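PDB 7KMU: jacalin-type lectin domain-containing protein from Musa acuminata, which probably binds mannose-containing glycans, as a mannose-specific jacalin-related lectin with reported antiviral and mitogenic activity. Local coordinates for residues Ser75-His79 against Lys91-Thr95; His63-Phe67 against Arg99-Phe104; Pro22-Ser28 against Glu41-Arg46; Asp19-Ala23 against Val137-Pro141. All coordinates share one frame; numbering follows the deposited sequence.

Interaction 1: residues Ser75-His79 against Lys91-Thr95; sequences SMEGH and KLTLT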
loop_
_atom_site.group_PDB
_atom_site.type_symbol
_atom_site.label_atom_id
_atom_site.label_comp_id
_atom_site.label_asym_id
_atom_site.label_seq_id
_atom_site.Cartn_x
_atom_site.Cartn_y
_atom_site.Cartn_z
ATOM N N SER B 75 -10.038 1.532 1.752
ATOM C CA SER B 75 -9.105 0.422 1.919
ATOM C C SER B 75 -9.344 -0.648 0.885
ATOM O O SER B 75 -10.465 -0.837 0.407
ATOM C CB SER B 75 -9.202 -0.182 3.323
ATOM O OG SER B 75 -8.398 -1.344 3.457
ATOM N N MET B 76 -8.264 -1.362 0.545
ATOM C CA MET B 76 -8.294 -2.550 -0.291
ATOM C C MET B 76 -7.368 -3.567 0.354
ATOM O O MET B 76 -6.283 -3.219 0.826
ATOM C CB MET B 76 -7.866 -2.258 -1.732
ATOM C CG MET B 76 -7.784 -3.529 -2.591
ATOM S SD MET B 76 -7.416 -3.251 -4.335
ATOM C CE MET B 76 -5.628 -2.882 -4.260
ATOM N N GLU B 77 -7.801 -4.827 0.406
ATOM C CA GLU B 77 -6.968 -5.887 0.937
ATOM C C GLU B 77 -7.258 -7.179 0.256
ATOM O O GLU B 77 -8.352 -7.379 -0.268
ATOM C CB GLU B 77 -7.066 -6.014 2.458
ATOM C CG GLU B 77 -8.422 -6.413 2.979
ATOM C CD GLU B 77 -8.561 -6.098 4.454
ATOM O OE1 GLU B 77 -9.398 -5.234 4.795
ATOM O OE2 GLU B 77 -7.817 -6.694 5.265
ATOM N N GLY B 78 -6.279 -8.053 0.247
ATOM C CA GLY B 78 -6.468 -9.335 -0.404
ATOM C C GLY B 78 -5.278 -10.246 -0.290
ATOM O O GLY B 78 -4.393 -10.019 0.541
ATOM N N HIS B 79 -5.260 -11.288 -1.147
ATOM C CA HIS B 79 -4.190 -12.275 -1.179
ATOM C C HIS B 79 -3.679 -12.504 -2.578
ATOM O O HIS B 79 -4.482 -12.628 -3.512
ATOM C CB HIS B 79 -4.677 -13.626 -0.622
ATOM C CG HIS B 79 -4.717 -13.671 0.868
ATOM N ND1 HIS B 79 -3.741 -14.342 1.592
ATOM C CD2 HIS B 79 -5.598 -13.109 1.726
ATOM C CE1 HIS B 79 -4.075 -14.182 2.868
ATOM N NE2 HIS B 79 -5.178 -13.441 2.998
ATOM N N LYS B 91 -8.081 -13.492 -3.270
ATOM C CA LYS B 91 -9.068 -12.917 -2.355
ATOM C C LYS B 91 -8.989 -11.413 -2.462
ATOM O O LYS B 91 -7.897 -10.870 -2.645
ATOM C CB LYS B 91 -8.788 -13.323 -0.903
ATOM C CG LYS B 91 -9.407 -14.644 -0.527
ATOM C CD LYS B 91 -9.395 -14.858 0.984
ATOM C CE LYS B 91 -10.025 -16.180 1.278
ATOM N NZ LYS B 91 -10.110 -16.441 2.735
ATOM N N LEU B 92 -10.144 -10.730 -2.366
ATOM C CA LEU B 92 -10.171 -9.284 -2.451
ATOM C C LEU B 92 -11.334 -8.714 -1.640
ATOM O O LEU B 92 -12.438 -9.262 -1.663
ATOM C CB LEU B 92 -10.299 -8.854 -3.933
ATOM C CG LEU B 92 -10.044 -7.378 -4.255
ATOM C CD1 LEU B 92 -8.593 -6.960 -3.904
ATOM C CD2 LEU B 92 -10.318 -7.105 -5.743
ATOM N N THR B 93 -11.079 -7.585 -0.968
ATOM C CA THR B 93 -12.058 -6.828 -0.205
ATOM C C THR B 93 -11.841 -5.354 -0.496
ATOM O O THR B 93 -10.684 -4.903 -0.620
ATOM C CB THR B 93 -11.853 -7.050 1.317
ATOM O OG1 THR B 93 -11.969 -8.436 1.659
ATOM C CG2 THR B 93 -12.850 -6.253 2.179
ATOM N N LEU B 94 -12.942 -4.597 -0.586
ATOM C CA LEU B 94 -12.901 -3.133 -0.658
ATOM C C LEU B 94 -13.682 -2.631 0.534
ATOM O O LEU B 94 -14.799 -3.118 0.773
ATOM C CB LEU B 94 -13.492 -2.544 -1.953
ATOM C CG LEU B 94 -12.826 -2.965 -3.261
ATOM C CD1 LEU B 94 -13.570 -2.382 -4.454
ATOM C CD2 LEU B 94 -11.356 -2.513 -3.310
ATOM N N THR B 95 -13.116 -1.682 1.292
ATOM C CA THR B 95 -13.824 -1.128 2.440
ATOM C C THR B 95 -14.058 0.343 2.199
ATOM O O THR B 95 -13.153 1.049 1.745
ATOM C CB THR B 95 -13.053 -1.362 3.746
ATOM O OG1 THR B 95 -12.754 -2.760 3.889
ATOM C CG2 THR B 95 -13.834 -0.874 4.982
HETATM O O HOH W 1 -10.304 -3.498 2.880
HETATM O O HOH W 2 -9.702 -9.742 0.928
#
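An antiparallel beta hairpin supplies this contact: Ser75-His79 of strand 73-83 runs against Lys91-Thr95 of strand 86-96, the segment axes 4.5 Å apart and at 170°. Ser75, Glu77 and His79 form hydrogen-bonded pairs with Thr95, Thr93 and Lys91, and the non-hydrogen-bonded pairs Met76-Leu94 and Gly78-Leu92 alternate with them. Of the backbone bonds, Thr95 N to Ser75 O is the straightest (2.9 Å, 172°), while Ser75 N to Thr95 O is weak.

The two faces differ sharply in chemistry. On one, Met76 lies alongside Leu94 and crosses Leu92; its CG touches both Leu94 CD2 and Leu92 CD1, each at 3.8 Å. A bend at chi3 (76°) then turns the methyl end of Met76 away from the extended line of its chain, and this end packs on Val137 of strand 132-140. Phe112 and Ile114 of strand 110-116 add to the same buried face.

On the other face one water joins three side chains. It donates to Glu77 OE1 at 2.7 Å, and its oxygen lies 2.9 Å from Ser75 OG and 2.8 Å from Thr95 OG1. A second water donates to Glu77 O and is hydrogen-bonded to Thr93 OG1. Nearer the turn, Lys91 NZ forms a salt bridge with Glu108. One apolar and one hydrated face is the arrangement expected of a sheet in the jacalin-type beta-prism.

Interaction 2: residues His63-Phe67 against Arg99-Phe104; sequences HEIAF and RTFGPF. With EDO (1,2-ethanediol), chain F.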
loop_
_atom_site.group_PDB
_atom_site.type_symbol
_atom_site.label_atom_id
_atom_site.label_comp_id
_atom_site.label_asym_id
_atom_site.label_seq_id
_atom_site.Cartn_x
_atom_site.Cartn_y
_atom_site.Cartn_z
ATOM N N HIS B 63 -20.876 -10.122 -7.391
ATOM C CA HIS B 63 -21.325 -9.341 -6.242
ATOM C C HIS B 63 -21.076 -7.901 -6.598
ATOM O O HIS B 63 -20.083 -7.587 -7.260
ATOM C CB HIS B 63 -20.630 -9.707 -4.926
ATOM C CG HIS B 63 -21.070 -11.017 -4.352
ATOM N ND1 HIS B 63 -20.335 -12.168 -4.556
ATOM C CD2 HIS B 63 -22.128 -11.308 -3.558
ATOM C CE1 HIS B 63 -20.978 -13.127 -3.910
ATOM N NE2 HIS B 63 -22.065 -12.659 -3.297
ATOM N N GLU B 64 -21.984 -7.031 -6.200
ATOM C CA GLU B 64 -21.890 -5.631 -6.583
ATOM C C GLU B 64 -22.190 -4.663 -5.460
ATOM O O GLU B 64 -23.010 -4.952 -4.582
ATOM C CB GLU B 64 -22.865 -5.423 -7.765
ATOM C CG GLU B 64 -22.887 -4.065 -8.439
ATOM C CD GLU B 64 -23.944 -3.954 -9.525
ATOM O OE1 GLU B 64 -24.208 -4.966 -10.216
ATOM O OE2 GLU B 64 -24.500 -2.845 -9.694
ATOM N N ILE B 65 -21.536 -3.493 -5.511
ATOM C CA ILE B 65 -21.750 -2.388 -4.595
ATOM C C ILE B 65 -22.068 -1.146 -5.419
ATOM O O ILE B 65 -21.333 -0.849 -6.365
ATOM C CB ILE B 65 -20.546 -2.145 -3.629
ATOM C CG1 ILE B 65 -20.862 -0.980 -2.653
ATOM C CG2 ILE B 65 -19.202 -1.902 -4.412
ATOM C CD1 ILE B 65 -19.843 -0.755 -1.583
ATOM N N ALA B 66 -23.164 -0.442 -5.090
ATOM C CA ALA B 66 -23.493 0.837 -5.724
ATOM C C ALA B 66 -23.207 1.888 -4.650
ATOM O O ALA B 66 -23.799 1.848 -3.569
ATOM C CB ALA B 66 -24.957 0.877 -6.152
ATOM N N PHE B 67 -22.251 2.780 -4.906
ATOM C CA PHE B 67 -21.842 3.784 -3.933
ATOM C C PHE B 67 -22.913 4.804 -3.615
ATOM O O PHE B 67 -23.575 5.309 -4.515
ATOM C CB PHE B 67 -20.534 4.479 -4.366
ATOM C CG PHE B 67 -19.357 3.536 -4.272
ATOM C CD1 PHE B 67 -19.032 2.698 -5.329
ATOM C CD2 PHE B 67 -18.623 3.433 -3.100
ATOM C CE1 PHE B 67 -17.981 1.784 -5.221
ATOM C CE2 PHE B 67 -17.567 2.530 -2.999
ATOM C CZ PHE B 67 -17.260 1.701 -4.055
ATOM N N ARG B 99 -19.209 0.770 4.579
ATOM C CA ARG B 99 -19.461 -0.653 4.410
ATOM C C ARG B 99 -18.221 -1.444 4.020
ATOM O O ARG B 99 -17.266 -0.875 3.487
ATOM C CB ARG B 99 -20.479 -0.834 3.255
ATOM C CG ARG B 99 -21.843 -0.176 3.486
ATOM C CD ARG B 99 -22.781 -0.427 2.340
ATOM N NE ARG B 99 -22.551 0.452 1.188
ATOM C CZ ARG B 99 -23.188 0.313 0.031
ATOM N NH1 ARG B 99 -24.027 -0.698 -0.157
ATOM N NH2 ARG B 99 -22.949 1.148 -0.969
ATOM N N THR B 100 -18.277 -2.771 4.205
ATOM C CA THR B 100 -17.234 -3.688 3.749
ATOM C C THR B 100 -17.812 -4.497 2.595
ATOM O O THR B 100 -18.872 -5.106 2.740
ATOM C CB THR B 100 -16.738 -4.600 4.873
ATOM O OG1 THR B 100 -16.196 -3.775 5.910
ATOM C CG2 THR B 100 -15.675 -5.590 4.388
ATOM N N PHE B 101 -17.130 -4.481 1.451
ATOM C CA PHE B 101 -17.507 -5.211 0.242
ATOM C C PHE B 101 -16.544 -6.378 0.111
ATOM O O PHE B 101 -15.373 -6.221 -0.262
ATOM C CB PHE B 101 -17.468 -4.267 -0.983
ATOM C CG PHE B 101 -17.837 -4.875 -2.317
ATOM C CD1 PHE B 101 -19.055 -5.525 -2.494
ATOM C CD2 PHE B 101 -17.010 -4.713 -3.424
ATOM C CE1 PHE B 101 -19.420 -6.046 -3.740
ATOM C CE2 PHE B 101 -17.383 -5.216 -4.679
ATOM C CZ PHE B 101 -18.576 -5.901 -4.823
ATOM N N GLY B 102 -17.022 -7.545 0.494
ATOM C CA GLY B 102 -16.208 -8.739 0.529
ATOM C C GLY B 102 -15.993 -9.238 1.947
ATOM O O GLY B 102 -16.698 -8.816 2.868
ATOM N N PRO B 103 -15.043 -10.155 2.155
ATOM C CA PRO B 103 -14.095 -10.704 1.172
ATOM C C PRO B 103 -14.721 -11.636 0.151
ATOM O O PRO B 103 -15.691 -12.341 0.442
ATOM C CB PRO B 103 -13.080 -11.462 2.047
ATOM C CG PRO B 103 -13.893 -11.877 3.257
ATOM C CD PRO B 103 -14.807 -10.711 3.507
ATOM N N PHE B 104 -14.160 -11.625 -1.058
ATOM C CA PHE B 104 -14.540 -12.531 -2.134
ATOM C C PHE B 104 -13.337 -13.377 -2.484
ATOM O O PHE B 104 -12.196 -12.919 -2.340
ATOM C CB PHE B 104 -15.048 -11.773 -3.362
ATOM C CG PHE B 104 -16.189 -10.858 -3.016
ATOM C CD1 PHE B 104 -17.376 -11.368 -2.488
ATOM C CD2 PHE B 104 -16.065 -9.484 -3.165
ATOM C CE1 PHE B 104 -18.412 -10.517 -2.120
ATOM C CE2 PHE B 104 -17.121 -8.634 -2.830
ATOM C CZ PHE B 104 -18.284 -9.156 -2.301
HETATM C C1 EDO F . -19.999 -2.067 -11.986
HETATM O O1 EDO F . -20.125 -1.955 -13.374
HETATM C C2 EDO F . -21.266 -2.757 -11.447
HETATM O O2 EDO F . -22.404 -1.915 -11.598
HETATM O O HOH W 3 -24.989 -1.136 -2.859
#
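Side-chain packing between the edge strands of two different sheets defines this contact, with Ile65 against Phe101 at its middle. The axes of segments 63-66 and 100-104 run nearly antiparallel (164°) and come no closer than 8.1 Å, too far for backbone pairing. Side chains therefore fill the interval.

Phe101 is clasped on both faces. Ile65 CG2 stands over one, 3.7 Å from the ring centroid and 11° off the normal, a CH-pi contact. Over the centre of the opposite face lies CE2 of Phe104. The Phe101 ring edge meets the backbone instead: His63 O lies at this edge, near the ring plane, 3.3 Å from Phe101 CZ. In the modelled conformer of His63, one of two, its imidazole lies near parallel to Phe104 (13°) but slid aside, with centroids 4.7 Å apart, so overlap is slight and the pairing provisional.

Arg99 closes the other end. Bent at chi3, it turns one face of its guanidinium to Ile65, whose CG1 is 3.4 Å from Arg99 NH2. The same nitrogen donates to Ala66 O at 2.8 Å; this acceptor lies in the guanidinium plane, although the donor stands well above the carbonyl plane. A water accepts from both Ala66 N and Arg99 NH1, and Glu71 supplies a salt bridge to NH2.

Strand 25-33 flanks strand 61-66 and reaches the cluster through Val29, Ile31 and Ala33, while strand 86-96 pairs with strand 100-104 on the other side.

Interaction 3: residues Pro22-Ser28 against Glu41-Arg46; sequences PAYRIDS and EITFTR. With EDO (1,2-ethanediol), chain F.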
loop_
_atom_site.group_PDB
_atom_site.type_symbol
_atom_site.label_atom_id
_atom_site.label_comp_id
_atom_site.label_asym_id
_atom_site.label_seq_id
_atom_site.Cartn_x
_atom_site.Cartn_y
_atom_site.Cartn_z
ATOM N N PRO B 22 -7.737 7.515 -13.051
ATOM C CA PRO B 22 -8.442 8.015 -11.866
ATOM C C PRO B 22 -9.826 8.535 -12.263
ATOM O O PRO B 22 -9.999 9.042 -13.372
ATOM C CB PRO B 22 -7.541 9.156 -11.386
ATOM C CG PRO B 22 -6.883 9.661 -12.619
ATOM C CD PRO B 22 -6.790 8.510 -13.594
ATOM N N ALA B 23 -10.791 8.444 -11.371
ATOM C CA ALA B 23 -12.117 8.928 -11.712
ATOM C C ALA B 23 -12.535 10.017 -10.771
ATOM O O ALA B 23 -12.087 10.056 -9.620
ATOM C CB ALA B 23 -13.103 7.788 -11.632
ATOM N N TYR B 24 -13.458 10.885 -11.233
ATOM C CA TYR B 24 -14.026 11.905 -10.366
ATOM C C TYR B 24 -14.889 11.211 -9.299
ATOM O O TYR B 24 -14.855 11.586 -8.121
ATOM C CB TYR B 24 -14.881 12.880 -11.193
ATOM C CG TYR B 24 -15.370 14.055 -10.376
ATOM C CD1 TYR B 24 -14.529 15.127 -10.092
ATOM C CD2 TYR B 24 -16.667 14.087 -9.873
ATOM C CE1 TYR B 24 -14.964 16.201 -9.317
ATOM C CE2 TYR B 24 -17.113 15.157 -9.094
ATOM C CZ TYR B 24 -16.258 16.216 -8.827
ATOM O OH TYR B 24 -16.685 17.290 -8.081
ATOM N N ARG B 25 -15.646 10.174 -9.730
ATOM C CA ARG B 25 -16.515 9.402 -8.851
ATOM C C ARG B 25 -16.587 7.946 -9.311
ATOM O O ARG B 25 -16.747 7.679 -10.505
ATOM C CB ARG B 25 -17.919 10.023 -8.860
ATOM C CG ARG B 25 -18.843 9.592 -7.717
ATOM C CD ARG B 25 -20.175 10.323 -7.788
ATOM N NE ARG B 25 -20.937 9.916 -8.968
ATOM C CZ ARG B 25 -21.058 10.628 -10.084
ATOM N NH1 ARG B 25 -21.735 10.143 -11.113
ATOM N NH2 ARG B 25 -20.494 11.828 -10.181
ATOM N N ILE B 26 -16.487 7.015 -8.370
ATOM C CA ILE B 26 -16.656 5.599 -8.644
ATOM C C ILE B 26 -18.139 5.356 -8.294
ATOM O O ILE B 26 -18.553 5.553 -7.140
ATOM C CB ILE B 26 -15.704 4.698 -7.826
ATOM C CG1 ILE B 26 -14.237 4.957 -8.238
ATOM C CG2 ILE B 26 -16.076 3.225 -8.043
ATOM C CD1 ILE B 26 -13.195 4.234 -7.411
ATOM N N ASP B 27 -18.931 4.959 -9.289
ATOM C CA ASP B 27 -20.371 4.749 -9.127
ATOM C C ASP B 27 -20.723 3.376 -8.595
ATOM O O ASP B 27 -21.597 3.247 -7.728
ATOM C CB ASP B 27 -21.106 5.056 -10.442
ATOM C CG ASP B 27 -20.793 6.454 -10.947
ATOM O OD1 ASP B 27 -21.060 7.424 -10.210
ATOM O OD2 ASP B 27 -20.240 6.571 -12.056
ATOM N N SER B 28 -20.057 2.346 -9.124
ATOM C CA SER B 28 -20.292 0.986 -8.676
ATOM C C SER B 28 -19.128 0.084 -9.040
ATOM O O SER B 28 -18.338 0.393 -9.941
ATOM C CB SER B 28 -21.602 0.452 -9.251
ATOM O OG SER B 28 -21.592 0.480 -10.667
ATOM N N GLU B 41 -15.270 -5.230 -12.462
ATOM C CA GLU B 41 -15.923 -4.316 -13.387
ATOM C C GLU B 41 -16.239 -3.043 -12.620
ATOM O O GLU B 41 -16.765 -3.109 -11.508
ATOM C CB GLU B 41 -17.195 -4.969 -13.945
ATOM C CG GLU B 41 -17.912 -4.119 -14.971
ATOM C CD GLU B 41 -19.223 -4.734 -15.407
ATOM O OE1 GLU B 41 -20.271 -4.337 -14.854
ATOM O OE2 GLU B 41 -19.200 -5.625 -16.283
ATOM N N ILE B 42 -15.873 -1.877 -13.179
ATOM C CA ILE B 42 -16.087 -0.607 -12.491
ATOM C C ILE B 42 -16.906 0.319 -13.360
ATOM O O ILE B 42 -16.612 0.461 -14.551
ATOM C CB ILE B 42 -14.745 0.094 -12.081
ATOM C CG1 ILE B 42 -13.766 -0.853 -11.344
ATOM C CG2 ILE B 42 -14.994 1.347 -11.247
ATOM C CD1 ILE B 42 -12.664 -1.426 -12.251
ATOM N N THR B 43 -17.927 0.939 -12.767
ATOM C CA THR B 43 -18.697 1.990 -13.422
ATOM C C THR B 43 -18.251 3.274 -12.724
ATOM O O THR B 43 -18.303 3.380 -11.490
ATOM C CB THR B 43 -20.203 1.753 -13.332
ATOM O OG1 THR B 43 -20.519 0.588 -14.088
ATOM C CG2 THR B 43 -21.012 2.935 -13.898
ATOM N N PHE B 44 -17.768 4.237 -13.506
ATOM C CA PHE B 44 -17.229 5.460 -12.962
ATOM C C PHE B 44 -17.551 6.654 -13.831
ATOM O O PHE B 44 -17.826 6.495 -15.023
ATOM C CB PHE B 44 -15.705 5.317 -12.787
ATOM C CG PHE B 44 -14.975 5.042 -14.075
ATOM C CD1 PHE B 44 -14.810 3.741 -14.537
ATOM C CD2 PHE B 44 -14.432 6.085 -14.824
ATOM C CE1 PHE B 44 -14.152 3.487 -15.744
ATOM C CE2 PHE B 44 -13.778 5.831 -16.031
ATOM C CZ PHE B 44 -13.613 4.533 -16.465
ATOM N N THR B 45 -17.437 7.846 -13.242
ATOM C CA THR B 45 -17.739 9.110 -13.906
ATOM C C THR B 45 -16.526 10.026 -13.917
ATOM O O THR B 45 -15.839 10.178 -12.902
ATOM C CB THR B 45 -18.957 9.754 -13.259
ATOM O OG1 THR B 45 -20.067 8.860 -13.376
ATOM C CG2 THR B 45 -19.335 11.092 -13.927
ATOM N N ARG B 46 -16.276 10.644 -15.076
ATOM C CA ARG B 46 -15.139 11.521 -15.301
ATOM C C ARG B 46 -15.500 12.410 -16.505
ATOM O O ARG B 46 -15.978 11.892 -17.507
ATOM C CB ARG B 46 -13.933 10.591 -15.631
ATOM C CG ARG B 46 -12.605 11.231 -15.942
ATOM C CD ARG B 46 -11.485 10.198 -15.903
ATOM N NE ARG B 46 -11.519 9.183 -16.965
ATOM C CZ ARG B 46 -11.036 7.947 -16.824
ATOM N NH1 ARG B 46 -10.544 7.548 -15.659
ATOM N NH2 ARG B 46 -11.078 7.092 -17.834
HETATM C C1 EDO F . -19.999 -2.067 -11.986
HETATM O O1 EDO F . -20.125 -1.955 -13.374
HETATM C C2 EDO F . -21.266 -2.757 -11.447
HETATM O O2 EDO F . -22.404 -1.915 -11.598
#
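Asp27 and Thr45 meet with their side chains at about a right angle, and Arg25 lies alongside Thr45, pointing the same way. Thr45 OG1 donates to Asp27 OD2 at 2.6 Å, using the syn lone pair of that oxygen. The other carboxylate oxygen turns to Arg25: Arg25 NE and Asp27 OD1 form a salt bridge at 2.8 Å, though the individual N-H bonds are weak in angle. In this conformer of Arg25, one of two, the guanidinium presents a face to Thr45 CB.

At the far end Arg46 turns back on the loop. CG is anti to the backbone N (chi1 179°) and the chain bends at chi3 (68°), which brings NH1 within 2.8 Å of Pro22 O. That oxygen lies in the guanidinium plane, whereas the donor stands 57° out of the carbonyl plane. Phe44 CE2 rests over one face of the guanidinium. On the apolar side, Ile26 CG2 meets Ile42 CG2 at 3.9 Å.

The backbone carries two classic beta bulges: Tyr24 and Arg25 face Thr45, and Asp27 and Ser28 face Thr43. In the second, Thr43 O accepts from Asp27 N at 2.8 Å and from Ser28 N at 3.1 Å. Beside it an ethanediol molecule, probably from the crystallisation liquor, is hydrogen-bonded to Ser28 OG and donates to Glu41 OE1.

With OD2 held by Thr45 and, in this conformer, OD1 by Arg25, rotation of the Asp27 carboxylate is probably restricted, and Arg25 so placed would probably favour its ionised form. The hydrogen bond of Thr45 OG1 with Thr50 OG1 extends this polar network to the next strand.

Interaction 4: residues Asp19-Ala23 against Val137-Pro141; sequences DMGPA and VYLMP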
loop_
_atom_site.group_PDB
_atom_site.type_symbol
_atom_site.label_atom_id
_atom_site.label_comp_id
_atom_site.label_asym_id
_atom_site.label_seq_id
_atom_site.Cartn_x
_atom_site.Cartn_y
_atom_site.Cartn_z
ATOM N N ASP B 19 -5.795 -0.399 -17.266
ATOM C CA ASP B 19 -5.718 0.833 -16.502
ATOM C C ASP B 19 -6.965 1.665 -16.742
ATOM O O ASP B 19 -7.210 2.144 -17.857
ATOM C CB ASP B 19 -4.443 1.607 -16.891
ATOM C CG ASP B 19 -4.094 2.795 -16.022
ATOM O OD1 ASP B 19 -4.929 3.193 -15.194
ATOM O OD2 ASP B 19 -2.990 3.340 -16.190
ATOM N N MET B 20 -7.775 1.807 -15.697
ATOM C CA MET B 20 -9.029 2.555 -15.711
ATOM C C MET B 20 -8.765 4.067 -15.668
ATOM O O MET B 20 -9.610 4.862 -16.102
ATOM C CB MET B 20 -9.770 2.143 -14.418
ATOM C CG MET B 20 -11.168 2.557 -14.311
ATOM S SD MET B 20 -11.587 2.509 -12.543
ATOM C CE MET B 20 -11.945 4.226 -12.320
ATOM N N GLY B 21 -7.625 4.447 -15.091
ATOM C CA GLY B 21 -7.299 5.832 -14.802
ATOM C C GLY B 21 -8.018 6.291 -13.535
ATOM O O GLY B 21 -8.839 5.561 -12.968
ATOM N N PRO B 22 -7.737 7.515 -13.051
ATOM C CA PRO B 22 -8.442 8.015 -11.866
ATOM C C PRO B 22 -9.826 8.535 -12.263
ATOM O O PRO B 22 -9.999 9.042 -13.372
ATOM C CB PRO B 22 -7.541 9.156 -11.386
ATOM C CG PRO B 22 -6.883 9.661 -12.619
ATOM C CD PRO B 22 -6.790 8.510 -13.594
ATOM N N ALA B 23 -10.791 8.444 -11.371
ATOM C CA ALA B 23 -12.117 8.928 -11.712
ATOM C C ALA B 23 -12.535 10.017 -10.771
ATOM O O ALA B 23 -12.087 10.056 -9.620
ATOM C CB ALA B 23 -13.103 7.788 -11.632
ATOM N N VAL B 137 -4.149 0.599 -7.232
ATOM C CA VAL B 137 -5.116 1.678 -7.088
ATOM C C VAL B 137 -4.547 3.062 -7.303
ATOM O O VAL B 137 -3.362 3.292 -7.056
ATOM C CB VAL B 137 -5.850 1.621 -5.716
ATOM C CG1 VAL B 137 -6.778 0.404 -5.626
ATOM C CG2 VAL B 137 -4.874 1.654 -4.539
ATOM N N TYR B 138 -5.418 3.992 -7.727
ATOM C CA TYR B 138 -5.116 5.416 -7.773
ATOM C C TYR B 138 -5.548 5.999 -6.430
ATOM O O TYR B 138 -6.579 5.586 -5.873
ATOM C CB TYR B 138 -5.951 6.104 -8.858
ATOM C CG TYR B 138 -5.402 5.889 -10.244
ATOM C CD1 TYR B 138 -5.683 4.726 -10.955
ATOM C CD2 TYR B 138 -4.577 6.837 -10.841
ATOM C CE1 TYR B 138 -5.192 4.530 -12.242
ATOM C CE2 TYR B 138 -4.080 6.654 -12.129
ATOM C CZ TYR B 138 -4.381 5.496 -12.823
ATOM O OH TYR B 138 -3.869 5.335 -14.085
ATOM N N LEU B 139 -4.792 6.984 -5.933
ATOM C CA LEU B 139 -5.109 7.654 -4.671
ATOM C C LEU B 139 -5.302 9.135 -4.904
ATOM O O LEU B 139 -4.640 9.715 -5.759
ATOM C CB LEU B 139 -4.018 7.436 -3.611
ATOM C CG LEU B 139 -3.749 5.974 -3.263
ATOM C CD1 LEU B 139 -2.594 5.858 -2.317
ATOM C CD2 LEU B 139 -4.969 5.312 -2.626
ATOM N N MET B 140 -6.212 9.742 -4.136
ATOM C CA MET B 140 -6.497 11.179 -4.179
ATOM C C MET B 140 -6.771 11.649 -2.770
ATOM O O MET B 140 -7.226 10.851 -1.952
ATOM C CB MET B 140 -7.772 11.441 -4.986
ATOM C CG MET B 140 -7.593 11.267 -6.411
ATOM S SD MET B 140 -9.099 11.787 -7.215
ATOM C CE MET B 140 -8.659 11.414 -8.742
ATOM N N PRO B 141 -6.575 12.942 -2.437
ATOM C CA PRO B 141 -6.994 13.394 -1.104
ATOM C C PRO B 141 -8.516 13.535 -1.049
ATOM O O PRO B 141 -9.197 13.474 -2.082
ATOM C CB PRO B 141 -6.293 14.751 -0.940
ATOM C CG PRO B 141 -5.937 15.190 -2.300
ATOM C CD PRO B 141 -6.090 14.061 -3.270
#
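The ring of Tyr138 has the peptide between Gly21 and Pro22 laid across one face, with Pro22 N 3.7 Å above its centre and Gly21 C set toward the rim. At the ring edge, in its plane, is Asp19 OD1. Pro22 CD comes over the same face as a CH-pi contact, 4.0 Å from the centroid and 26° off the normal.

The hydroxyl determines the edge contact: Tyr138 OH donates to Asp19 OD1 at 2.6 Å along the syn lone pair, with carboxylate and ring planes 31° apart. Gly21 N donates to the same OD1 at 3.0 Å, from above the carboxylate plane. OD1 thus takes two bonds, while OD2 makes a salt bridge with Lys6 of strand 5-11, so Asp19 is held from several directions.

Farther along strand 132-140, extended Met140 brings its CE to Pro22 CB at 3.7 Å and to Ala23 O at 3.8 Å. Leu139, between Tyr138 and Met140 in sequence, points away and packs on Leu139 of the second subunit.

The backbone N-H two residues after Asp19 bonding to its carboxylate defines an Asx turn. Here it shapes the link leading from strand 16-19 of one prism sheet to strand 25-33 of the next.

How the interactions relate
All four contacts are partly buried; interaction 1 lies nearest the chain's centre (about 8 Å between centres), the others at 11 to 12 Å. Interactions 1 and 3 are antiparallel hairpin pairings in different sheets, the first regular with one buried apolar face, the second bulged and more polar. Interaction 2 joins those two sheets by side chains, and backbone contacts Phe67 N to Asp27 O and Leu94 O to Phe101 N tie it to both. Interaction 4 sets the loop after strand 16-19 against strand 132-140 of the third sheet and shares Pro22 and Ala23 with interaction 3, where Arg46 also reaches Met20 O. Val137 links interactions 4 and 1.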